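Serine hydrolase CCSP0084 (Cycloclasticus sp. P1, PDB 4I3F) is a serine hydrolase of the alpha/beta hydrolase family that probably cleaves meta-cleavage products of aromatic degradation and also works as an esterase. Local coordinates at residues D101-Q106 against E215-G220; Q118-G123 against L295-M300; F155-G160 against G220-G225; T181-D186 against D251-L256. All coordinates share one frame; numbering follows the deposited sequence.

Contact 1. Residues D101-Q106 against E215-G220; sequences DIWVQQ and EAMFSG
A Met-aromatic contact between Trp103 and Met217 joins the core of the alpha/beta hydrolase fold to the helical cap inserted between strands 142-148 and 243-248. Trp103 projects from helix 96-113 of the core, and Met217 from the last turn of cap helix 208-217. The sulfur comes to the edge of the indole, near its plane: Met217 SD lies 5.0 Å from the centroid of the six-membered ring of Trp103 and 85° off the ring normal. The nearest ring atom is Trp103 CZ2, 3.7 Å from Met217 SD. CG of Met217 presses on the same corner, 3.8 Å from Trp103 CZ2. Beyond CG the methionine chain is extended (chi2 168°), which carries SD and CE past the benzo rim at about a right angle to the tryptophan side chain. The indole is anchored at its polar end by a hydrogen bond from Trp103 NE1 to Ala82 O, while it also touches Met126 and Val130 of helix 126-137. Where the cap helix ends, Phe218 leaves helical geometry; its ring stacks on Trp165 and meets Phe214 edge-to-face. The same ring receives CB of Met217 toward the rim of one face, 3.6 Å above its plane, and reaches the indole more loosely, Phe218 CZ standing 4.4 Å from Trp103 CH2.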
# COMPACT_ATOMS: atom_id res chain seq x y z
N ASP A 101 -11.10 1.62 -9.28
CA ASP A 101 -12.49 1.24 -9.03
C ASP A 101 -12.58 -0.17 -8.43
O ASP A 101 -13.27 -0.40 -7.44
CB ASP A 101 -13.32 1.32 -10.31
CG ASP A 101 -13.55 2.76 -10.78
OD1 ASP A 101 -13.40 3.69 -9.96
OD2 ASP A 101 -13.89 2.94 -11.97
N ILE A 102 -11.84 -1.10 -9.05
CA ILE A 102 -11.75 -2.47 -8.56
C ILE A 102 -11.14 -2.57 -7.15
O ILE A 102 -11.63 -3.33 -6.30
CB ILE A 102 -10.93 -3.35 -9.55
CG1 ILE A 102 -11.78 -3.73 -10.76
CG2 ILE A 102 -10.41 -4.60 -8.85
CD1 ILE A 102 -10.98 -4.32 -11.92
N TRP A 103 -10.06 -1.83 -6.91
CA TRP A 103 -9.36 -1.87 -5.62
C TRP A 103 -10.23 -1.34 -4.49
O TRP A 103 -10.24 -1.90 -3.38
CB TRP A 103 -8.04 -1.11 -5.72
CG TRP A 103 -7.03 -1.79 -6.62
CD1 TRP A 103 -6.91 -3.13 -6.85
CD2 TRP A 103 -6.02 -1.16 -7.43
NE1 TRP A 103 -5.88 -3.38 -7.73
CE2 TRP A 103 -5.32 -2.18 -8.11
CE3 TRP A 103 -5.64 0.17 -7.65
CZ2 TRP A 103 -4.26 -1.92 -8.98
CZ3 TRP A 103 -4.59 0.43 -8.52
CH2 TRP A 103 -3.92 -0.60 -9.18
N VAL A 104 -10.96 -0.26 -4.76
CA VAL A 104 -11.90 0.29 -3.78
C VAL A 104 -13.00 -0.72 -3.47
O VAL A 104 -13.22 -1.06 -2.30
CB VAL A 104 -12.48 1.65 -4.25
CG1 VAL A 104 -13.64 2.11 -3.37
CG2 VAL A 104 -11.37 2.72 -4.27
N GLN A 105 -13.67 -1.24 -4.50
CA GLN A 105 -14.77 -2.18 -4.26
C GLN A 105 -14.28 -3.46 -3.58
O GLN A 105 -14.99 -4.05 -2.76
CB GLN A 105 -15.54 -2.50 -5.55
CG GLN A 105 -16.85 -3.24 -5.30
CD GLN A 105 -17.82 -2.43 -4.44
OE1 GLN A 105 -18.08 -1.26 -4.72
NE2 GLN A 105 -18.37 -3.06 -3.41
N GLN A 106 -13.07 -3.89 -3.91
CA GLN A 106 -12.50 -5.08 -3.26
C GLN A 106 -12.46 -4.93 -1.74
O GLN A 106 -12.80 -5.87 -1.01
CB GLN A 106 -11.08 -5.35 -3.79
CG GLN A 106 -10.41 -6.55 -3.08
CD GLN A 106 -8.95 -6.70 -3.43
OE1 GLN A 106 -8.30 -5.75 -3.87
NE2 GLN A 106 -8.41 -7.90 -3.22
N GLU A 215 0.93 -5.44 -15.75
CA GLU A 215 1.05 -4.70 -17.00
C GLU A 215 -0.24 -3.96 -17.33
O GLU A 215 -0.21 -2.86 -17.89
CB GLU A 215 1.43 -5.64 -18.15
CG GLU A 215 2.83 -6.24 -18.03
CD GLU A 215 3.15 -7.21 -19.16
OE1 GLU A 215 4.30 -7.20 -19.63
OE2 GLU A 215 2.26 -7.98 -19.57
N ALA A 216 -1.37 -4.57 -16.99
CA ALA A 216 -2.67 -3.99 -17.31
C ALA A 216 -3.02 -2.80 -16.41
O ALA A 216 -3.73 -1.88 -16.83
CB ALA A 216 -3.75 -5.05 -17.25
N MET A 217 -2.52 -2.82 -15.17
CA MET A 217 -2.79 -1.76 -14.21
C MET A 217 -2.24 -0.41 -14.62
O MET A 217 -2.84 0.63 -14.33
CB MET A 217 -2.13 -2.07 -12.88
CG MET A 217 -2.69 -3.24 -12.17
SD MET A 217 -1.60 -3.68 -10.82
CE MET A 217 -2.36 -5.26 -10.43
N PHE A 218 -1.07 -0.43 -15.25
CA PHE A 218 -0.37 0.80 -15.57
C PHE A 218 -0.09 0.88 -17.06
O PHE A 218 0.91 1.45 -17.49
CB PHE A 218 0.91 0.91 -14.73
CG PHE A 218 0.66 0.72 -13.25
CD1 PHE A 218 -0.06 1.67 -12.53
CD2 PHE A 218 1.12 -0.41 -12.59
CE1 PHE A 218 -0.31 1.50 -11.18
CE2 PHE A 218 0.88 -0.59 -11.23
CZ PHE A 218 0.17 0.37 -10.53
N SER A 219 -1.02 0.33 -17.84
CA SER A 219 -0.90 0.27 -19.30
C SER A 219 -0.89 1.65 -19.96
O SER A 219 -0.41 1.80 -21.08
CB SER A 219 -2.03 -0.58 -19.89
OG SER A 219 -3.30 -0.03 -19.57
N GLY A 220 -1.42 2.65 -19.26
CA GLY A 220 -1.44 4.00 -19.80
C GLY A 220 -0.13 4.71 -19.60
O GLY A 220 0.06 5.83 -20.09

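Contact 2. Residues Q118-G123 against L295-M300; sequences QTHIVG and LFFDGM
Phe297, from the last turn of the C-terminal helix 286-298, lays its ring against His120 of strand 119-124 in an offset stack. The ring centroids of His120 and Phe297 are 4.5 Å apart and the planes only 16° from parallel. The two side chains run in opposite directions, and CD1 of Phe297 sits over the imidazole, 3.6 Å from His120 CG. The overlap extends back to the methylene: His120 CB lies over the phenyl face, 3.9 Å from the centroid of the Phe297 ring, a CH-pi contact. At the ring's edge, near its plane, Phe297 CZ meets Ile121 O at 3.6 Å. Val122 closes on the same rim with one methyl, CG2 at 3.6 Å from Phe297 CE2; this branch stands beside the backbone N, with CG1 anti to it (chi1 -179°). The imidazole is fixed at both nitrogens. His120 ND1 is hydrogen-bonded to Lys144 N, and His120 NE2 to a water at 2.8 Å that donates in turn to Phe297 O. An alanine in place of His120 would probably leave one phenyl face without its stacking partner and Lys144 N without its side-chain mate. Strand 119-124 runs between strands 46-50 and 142-148, whose Ile47 and Val146 also touch Phe297, so the Phe297 ring touches three neighbouring strands; Ile121 turns the other way, onto helix 126-137.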
# COMPACT_ATOMS: atom_id res chain seq x y z
N GLN A 118 -16.78 -0.87 10.57
CA GLN A 118 -15.78 0.20 10.51
C GLN A 118 -14.41 -0.35 10.86
O GLN A 118 -14.28 -1.21 11.74
CB GLN A 118 -16.13 1.31 11.50
CG GLN A 118 -17.42 2.05 11.21
CD GLN A 118 -17.49 3.37 11.97
OE1 GLN A 118 -17.35 3.41 13.19
NE2 GLN A 118 -17.70 4.46 11.24
N THR A 119 -13.39 0.17 10.19
CA THR A 119 -12.01 -0.28 10.41
C THR A 119 -11.01 0.88 10.36
O THR A 119 -11.24 1.88 9.67
CB THR A 119 -11.62 -1.36 9.37
OG1 THR A 119 -10.35 -1.93 9.71
CG2 THR A 119 -11.54 -0.77 7.96
N HIS A 120 -9.91 0.76 11.11
CA HIS A 120 -8.76 1.61 10.85
C HIS A 120 -8.12 1.13 9.56
O HIS A 120 -8.36 0.00 9.12
CB HIS A 120 -7.72 1.52 11.98
CG HIS A 120 -8.16 2.09 13.29
ND1 HIS A 120 -8.74 3.34 13.42
CD2 HIS A 120 -8.05 1.60 14.55
CE1 HIS A 120 -8.99 3.58 14.69
NE2 HIS A 120 -8.58 2.54 15.40
N ILE A 121 -7.27 1.96 8.95
CA ILE A 121 -6.67 1.59 7.67
C ILE A 121 -5.26 2.15 7.52
O ILE A 121 -4.97 3.26 7.98
CB ILE A 121 -7.61 2.00 6.48
CG1 ILE A 121 -7.04 1.56 5.13
CG2 ILE A 121 -7.95 3.51 6.53
CD1 ILE A 121 -8.07 1.64 3.98
N VAL A 122 -4.38 1.34 6.93
CA VAL A 122 -3.00 1.75 6.64
C VAL A 122 -2.76 1.47 5.17
O VAL A 122 -3.12 0.40 4.68
CB VAL A 122 -1.98 0.92 7.45
CG1 VAL A 122 -0.55 1.38 7.14
CG2 VAL A 122 -2.24 1.05 8.94
N GLY A 123 -2.17 2.43 4.46
CA GLY A 123 -1.89 2.21 3.05
C GLY A 123 -0.53 2.70 2.59
O GLY A 123 -0.15 3.85 2.85
N LEU A 295 0.70 3.66 18.19
CA LEU A 295 0.37 4.72 19.13
C LEU A 295 -0.62 5.71 18.52
O LEU A 295 -1.44 6.28 19.25
CB LEU A 295 1.64 5.44 19.59
CG LEU A 295 2.63 4.57 20.36
CD1 LEU A 295 3.98 5.27 20.46
CD2 LEU A 295 2.11 4.20 21.73
N PHE A 296 -0.57 5.91 17.21
CA PHE A 296 -1.55 6.77 16.56
C PHE A 296 -2.95 6.15 16.68
O PHE A 296 -3.90 6.82 17.10
CB PHE A 296 -1.19 7.03 15.10
CG PHE A 296 -2.21 7.85 14.36
CD1 PHE A 296 -2.39 9.20 14.66
CD2 PHE A 296 -3.01 7.28 13.39
CE1 PHE A 296 -3.34 9.96 13.99
CE2 PHE A 296 -3.97 8.03 12.72
CZ PHE A 296 -4.14 9.37 13.01
N PHE A 297 -3.08 4.87 16.34
CA PHE A 297 -4.38 4.20 16.47
C PHE A 297 -4.81 4.11 17.93
O PHE A 297 -6.01 4.11 18.23
CB PHE A 297 -4.35 2.82 15.80
CG PHE A 297 -4.29 2.86 14.29
CD1 PHE A 297 -5.04 3.77 13.56
CD2 PHE A 297 -3.47 1.97 13.59
CE1 PHE A 297 -4.97 3.80 12.16
CE2 PHE A 297 -3.41 1.98 12.21
CZ PHE A 297 -4.16 2.90 11.49
N ASP A 298 -3.84 4.03 18.84
CA ASP A 298 -4.14 3.97 20.27
C ASP A 298 -4.74 5.28 20.78
O ASP A 298 -5.42 5.29 21.80
CB ASP A 298 -2.88 3.66 21.09
CG ASP A 298 -2.43 2.20 21.01
OD1 ASP A 298 -3.16 1.35 20.44
OD2 ASP A 298 -1.34 1.91 21.53
N GLY A 299 -4.46 6.38 20.08
CA GLY A 299 -4.99 7.67 20.49
C GLY A 299 -3.95 8.55 21.17
O GLY A 299 -4.29 9.59 21.74
N MET A 300 -2.69 8.14 21.13
CA MET A 300 -1.66 8.89 21.83
C MET A 300 -1.44 10.29 21.25
O MET A 300 -0.96 11.19 21.95
CB MET A 300 -0.33 8.14 21.83
CG MET A 300 -0.34 6.79 22.53
SD MET A 300 -0.58 6.89 24.32
CE MET A 300 0.14 8.49 24.69
O HOH W 1 -8.41 2.43 18.16

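Contact 3. Residues F155-G160 against G220-G225; sequences FAPTEG and GGTKKG
Pro157 meets Thr222 and Lys223 where two cap helices begin, one on each side of the contact. CB and CG of the pyrrolidine ring do the touching, with Pro157 CB 3.7 Å from the methyl CG2 of Thr222 and Pro157 CG 4.0 Å from it; the proline and threonine side chains run past each other in opposite directions. The threonine rotamer separates its two branches: OG1 stands beside the backbone N (chi1 -62°) and is hydrogen-bonded to Glu166 OE2, which leaves CG2 anti to that N and facing the proline. The apolar branch thus serves the contact, and Glu166, just past the end of helix 159-165, satisfies the polar one. Pro157 CG also rides over the backbone of the second helix's first turn, 4.0 Å from Lys223 N, and lies 4.1 Å from Lys223 CB. The rest of the lysine leads away: its chain is extended from chi1 (172°) onward and bends at chi4, which brings NZ to a salt bridge with Asp227 one turn further along. Only the lysine's root therefore packs on Pro157. Thr158 is the N-cap of helix 159-165, its OG1 hydrogen-bonded to Leu161 N, and Gly221 holds the N-cap position of helix 222-229 with a positive phi of 100°, where a CB would strike the preceding carbonyl. Pro157 also touches Thr162 and Ile226, and Thr222 touches Thr162 and Trp165. The loop before one short helix thus packs on the first turn of another, within the helical cap that such alpha/beta hydrolases carry over the core.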
# COMPACT_ATOMS: atom_id res chain seq x y z
N PHE A 155 2.26 14.71 -9.25
CA PHE A 155 3.71 14.84 -9.41
C PHE A 155 4.17 14.27 -10.75
O PHE A 155 3.51 13.41 -11.34
CB PHE A 155 4.50 14.21 -8.25
CG PHE A 155 4.31 12.71 -8.11
CD1 PHE A 155 5.20 11.83 -8.70
CD2 PHE A 155 3.26 12.20 -7.34
CE1 PHE A 155 5.05 10.45 -8.56
CE2 PHE A 155 3.10 10.83 -7.19
CZ PHE A 155 4.00 9.95 -7.80
N ALA A 156 5.30 14.77 -11.24
CA ALA A 156 5.88 14.21 -12.46
C ALA A 156 6.52 12.87 -12.14
O ALA A 156 6.99 12.66 -11.02
CB ALA A 156 6.91 15.18 -13.07
N PRO A 157 6.53 11.95 -13.11
CA PRO A 157 7.11 10.63 -12.85
C PRO A 157 8.54 10.71 -12.33
O PRO A 157 9.33 11.51 -12.84
CB PRO A 157 7.08 9.95 -14.22
CG PRO A 157 5.92 10.60 -14.93
CD PRO A 157 5.89 12.02 -14.44
N THR A 158 8.84 9.91 -11.32
CA THR A 158 10.18 9.80 -10.78
C THR A 158 10.90 8.66 -11.48
O THR A 158 10.26 7.82 -12.13
CB THR A 158 10.13 9.47 -9.29
OG1 THR A 158 9.30 8.32 -9.10
CG2 THR A 158 9.53 10.64 -8.49
N GLU A 159 12.22 8.62 -11.35
CA GLU A 159 13.00 7.52 -11.93
C GLU A 159 12.52 6.20 -11.33
O GLU A 159 12.31 5.21 -12.04
CB GLU A 159 14.49 7.73 -11.63
CG GLU A 159 15.40 6.63 -12.19
CD GLU A 159 16.88 6.92 -12.00
OE1 GLU A 159 17.71 6.20 -12.60
OE2 GLU A 159 17.21 7.88 -11.27
N GLY A 160 12.33 6.21 -10.01
CA GLY A 160 11.91 5.02 -9.29
C GLY A 160 10.55 4.50 -9.71
O GLY A 160 10.40 3.31 -10.00
N GLY A 220 -1.42 2.65 -19.26
CA GLY A 220 -1.44 4.00 -19.80
C GLY A 220 -0.13 4.71 -19.60
O GLY A 220 0.06 5.83 -20.09
N GLY A 221 0.79 4.07 -18.88
CA GLY A 221 2.08 4.67 -18.58
C GLY A 221 2.12 5.26 -17.19
O GLY A 221 1.08 5.34 -16.53
N THR A 222 3.30 5.69 -16.74
CA THR A 222 3.46 6.19 -15.37
C THR A 222 2.69 7.48 -15.11
O THR A 222 2.03 7.61 -14.08
CB THR A 222 4.96 6.34 -14.99
OG1 THR A 222 5.60 5.06 -15.05
CG2 THR A 222 5.11 6.89 -13.58
N LYS A 223 2.75 8.43 -16.04
CA LYS A 223 2.05 9.70 -15.85
C LYS A 223 0.54 9.52 -15.72
O LYS A 223 -0.09 10.05 -14.81
CB LYS A 223 2.39 10.70 -16.96
CG LYS A 223 1.55 11.97 -16.90
CD LYS A 223 2.08 13.05 -17.82
CE LYS A 223 1.04 14.15 -18.02
NZ LYS A 223 0.45 14.60 -16.72
N LYS A 224 -0.06 8.74 -16.63
CA LYS A 224 -1.49 8.49 -16.54
C LYS A 224 -1.86 7.74 -15.25
O LYS A 224 -2.95 7.95 -14.70
CB LYS A 224 -2.00 7.74 -17.77
CG LYS A 224 -2.14 8.63 -18.99
CD LYS A 224 -3.30 8.16 -19.86
CE LYS A 224 -3.76 9.26 -20.82
NZ LYS A 224 -2.97 9.28 -22.08
N GLY A 225 -0.96 6.88 -14.79
CA GLY A 225 -1.17 6.15 -13.54
C GLY A 225 -1.16 7.09 -12.34
O GLY A 225 -2.04 7.01 -11.47

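Contact 4. Residues T181-D186 against D251-L256; sequences TKFLFD and DFFIPL
Near the C-terminal part of cap helix 173-182, the backbone comes closest to the loop after strand 243-248 at Lys182 and Phe252, whose CA atoms are 6.7 Å apart. In the alpha/beta hydrolase fold this loop is where the acid of the catalytic triad is often found, and Asp251, hydrogen-bonded through OD2 to His279 ND1, is consistent with that role. Between the backbones a water donates to Lys182 O at 2.8 Å and accepts from Phe252 N. The rings of Phe183 and Phe253 form an offset stack, planes 1° apart and centroids at 4.0 Å; Trp280 also stacks on Phe183. The edge of the Phe253 ring points to the backbone of Lys182, with Phe253 CE2 3.5 Å from Lys182 O. A serine in place of Phe183 would probably leave the Phe253 ring without its stacking partner and freer to turn. Lys182, bent at chi2 (-66°), lays its aliphatic chain over one face of Phe252, CD 4.0 Å from the ring centroid, and NZ ends 4.9 Å from the same centroid, a cation-pi contact. The loop is shaped by an Asx turn. Asp251 OD1 takes two backbone bonds: Phe253 N, 2.8 Å away, arrives nearly in line with the C-O bond of OD1, and Ile254 N, 2.9 Å from OD1, comes from above the carboxylate plane, 66° out of it.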
# COMPACT_ATOMS: atom_id res chain seq x y z
N THR A 181 16.57 -2.69 -4.05
CA THR A 181 17.63 -1.91 -3.43
C THR A 181 17.21 -0.44 -3.24
O THR A 181 17.49 0.17 -2.20
CB THR A 181 18.92 -1.98 -4.27
OG1 THR A 181 19.36 -3.34 -4.35
CG2 THR A 181 20.03 -1.14 -3.65
N LYS A 182 16.53 0.11 -4.24
CA LYS A 182 16.15 1.54 -4.21
C LYS A 182 14.97 1.85 -3.29
O LYS A 182 14.73 3.01 -2.94
CB LYS A 182 15.86 2.04 -5.63
CG LYS A 182 17.10 2.23 -6.49
CD LYS A 182 17.98 3.34 -5.92
CE LYS A 182 19.22 3.55 -6.76
NZ LYS A 182 20.06 4.68 -6.25
N PHE A 183 14.24 0.81 -2.88
CA PHE A 183 13.16 0.98 -1.92
C PHE A 183 13.68 1.29 -0.52
O PHE A 183 12.91 1.68 0.36
CB PHE A 183 12.28 -0.27 -1.87
CG PHE A 183 11.24 -0.32 -2.95
CD1 PHE A 183 10.18 0.58 -2.96
CD2 PHE A 183 11.30 -1.28 -3.95
CE1 PHE A 183 9.22 0.54 -3.96
CE2 PHE A 183 10.34 -1.33 -4.95
CZ PHE A 183 9.29 -0.43 -4.95
N LEU A 184 14.98 1.09 -0.31
CA LEU A 184 15.57 1.36 0.99
C LEU A 184 16.68 2.40 0.85
O LEU A 184 17.37 2.45 -0.18
CB LEU A 184 16.13 0.07 1.59
CG LEU A 184 15.06 -0.95 1.97
CD1 LEU A 184 15.64 -2.34 2.05
CD2 LEU A 184 14.44 -0.57 3.29
N PHE A 185 16.85 3.23 1.87
CA PHE A 185 17.97 4.16 1.91
C PHE A 185 19.27 3.43 2.24
O PHE A 185 20.33 3.75 1.69
CB PHE A 185 17.72 5.28 2.93
CG PHE A 185 18.87 6.24 3.05
CD1 PHE A 185 18.97 7.33 2.19
CD2 PHE A 185 19.86 6.05 4.00
CE1 PHE A 185 20.05 8.22 2.30
CE2 PHE A 185 20.93 6.92 4.11
CZ PHE A 185 21.02 8.01 3.26
N ASP A 186 19.19 2.45 3.14
CA ASP A 186 20.32 1.58 3.47
C ASP A 186 19.94 0.14 3.16
O ASP A 186 19.32 -0.54 3.97
CB ASP A 186 20.72 1.72 4.95
CG ASP A 186 21.81 0.73 5.37
OD1 ASP A 186 22.40 0.07 4.50
OD2 ASP A 186 22.09 0.62 6.59
N ASP A 251 12.61 9.34 -0.17
CA ASP A 251 11.81 8.44 -1.01
C ASP A 251 12.17 8.60 -2.48
O ASP A 251 12.09 9.71 -3.03
CB ASP A 251 10.32 8.72 -0.78
CG ASP A 251 9.41 7.62 -1.29
OD1 ASP A 251 9.67 7.01 -2.35
OD2 ASP A 251 8.38 7.38 -0.63
N PHE A 252 12.60 7.50 -3.11
CA PHE A 252 13.06 7.49 -4.50
C PHE A 252 11.91 7.27 -5.49
O PHE A 252 12.12 7.37 -6.70
CB PHE A 252 14.12 6.37 -4.65
CG PHE A 252 14.81 6.31 -6.00
CD1 PHE A 252 15.76 7.26 -6.36
CD2 PHE A 252 14.56 5.26 -6.87
CE1 PHE A 252 16.41 7.18 -7.59
CE2 PHE A 252 15.21 5.17 -8.10
CZ PHE A 252 16.14 6.13 -8.46
N PHE A 253 10.72 6.98 -4.98
CA PHE A 253 9.57 6.62 -5.82
C PHE A 253 8.48 7.68 -5.78
O PHE A 253 7.99 8.14 -6.82
CB PHE A 253 9.02 5.24 -5.38
CG PHE A 253 9.96 4.09 -5.65
CD1 PHE A 253 9.77 3.27 -6.74
CD2 PHE A 253 11.06 3.87 -4.83
CE1 PHE A 253 10.64 2.21 -7.01
CE2 PHE A 253 11.95 2.83 -5.09
CZ PHE A 253 11.74 1.99 -6.18
N ILE A 254 8.07 8.06 -4.57
CA ILE A 254 7.03 9.08 -4.39
C ILE A 254 7.70 10.29 -3.74
O ILE A 254 8.27 10.17 -2.67
CB ILE A 254 5.91 8.59 -3.45
CG1 ILE A 254 5.44 7.19 -3.82
CG2 ILE A 254 4.74 9.60 -3.45
CD1 ILE A 254 4.92 7.08 -5.26
N PRO A 255 7.63 11.46 -4.39
CA PRO A 255 8.33 12.65 -3.87
C PRO A 255 7.78 13.07 -2.52
O PRO A 255 6.58 12.95 -2.27
CB PRO A 255 8.04 13.71 -4.93
CG PRO A 255 7.65 12.96 -6.16
CD PRO A 255 6.94 11.73 -5.67
N LEU A 256 8.66 13.55 -1.64
CA LEU A 256 8.25 14.01 -0.32
C LEU A 256 7.22 15.12 -0.44
O LEU A 256 6.35 15.26 0.43
CB LEU A 256 9.48 14.53 0.43
CG LEU A 256 9.28 15.18 1.80
CD1 LEU A 256 8.67 14.19 2.76
CD2 LEU A 256 10.61 15.69 2.33
O HOH W 2 13.35 5.04 -1.66

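How the contacts relate
Contacts 1 and 2 are buried and lie on opposite sides of the chain's centre, about 26 Å apart between centres. Contact 2 belongs wholly to the core, sheet against C-terminal helix. Contacts 1 and 4 tie the cap to the core at separate places, and contact 3, the most exposed, stays within the cap. Gly220, in the turn between helices 208-217 and 222-229, belongs to a segment of both contacts 1 and 3, though it touches neither partner. Contacts 3 and 4 touch: Thr158 OG1 lies 2.6 Å from Phe253 O, a probable hydrogen bond. Ring stacking marks contacts 2 and 4, each with a bridging water; sulfur against an indole edge marks contact 1, and aliphatic packing alone contact 3.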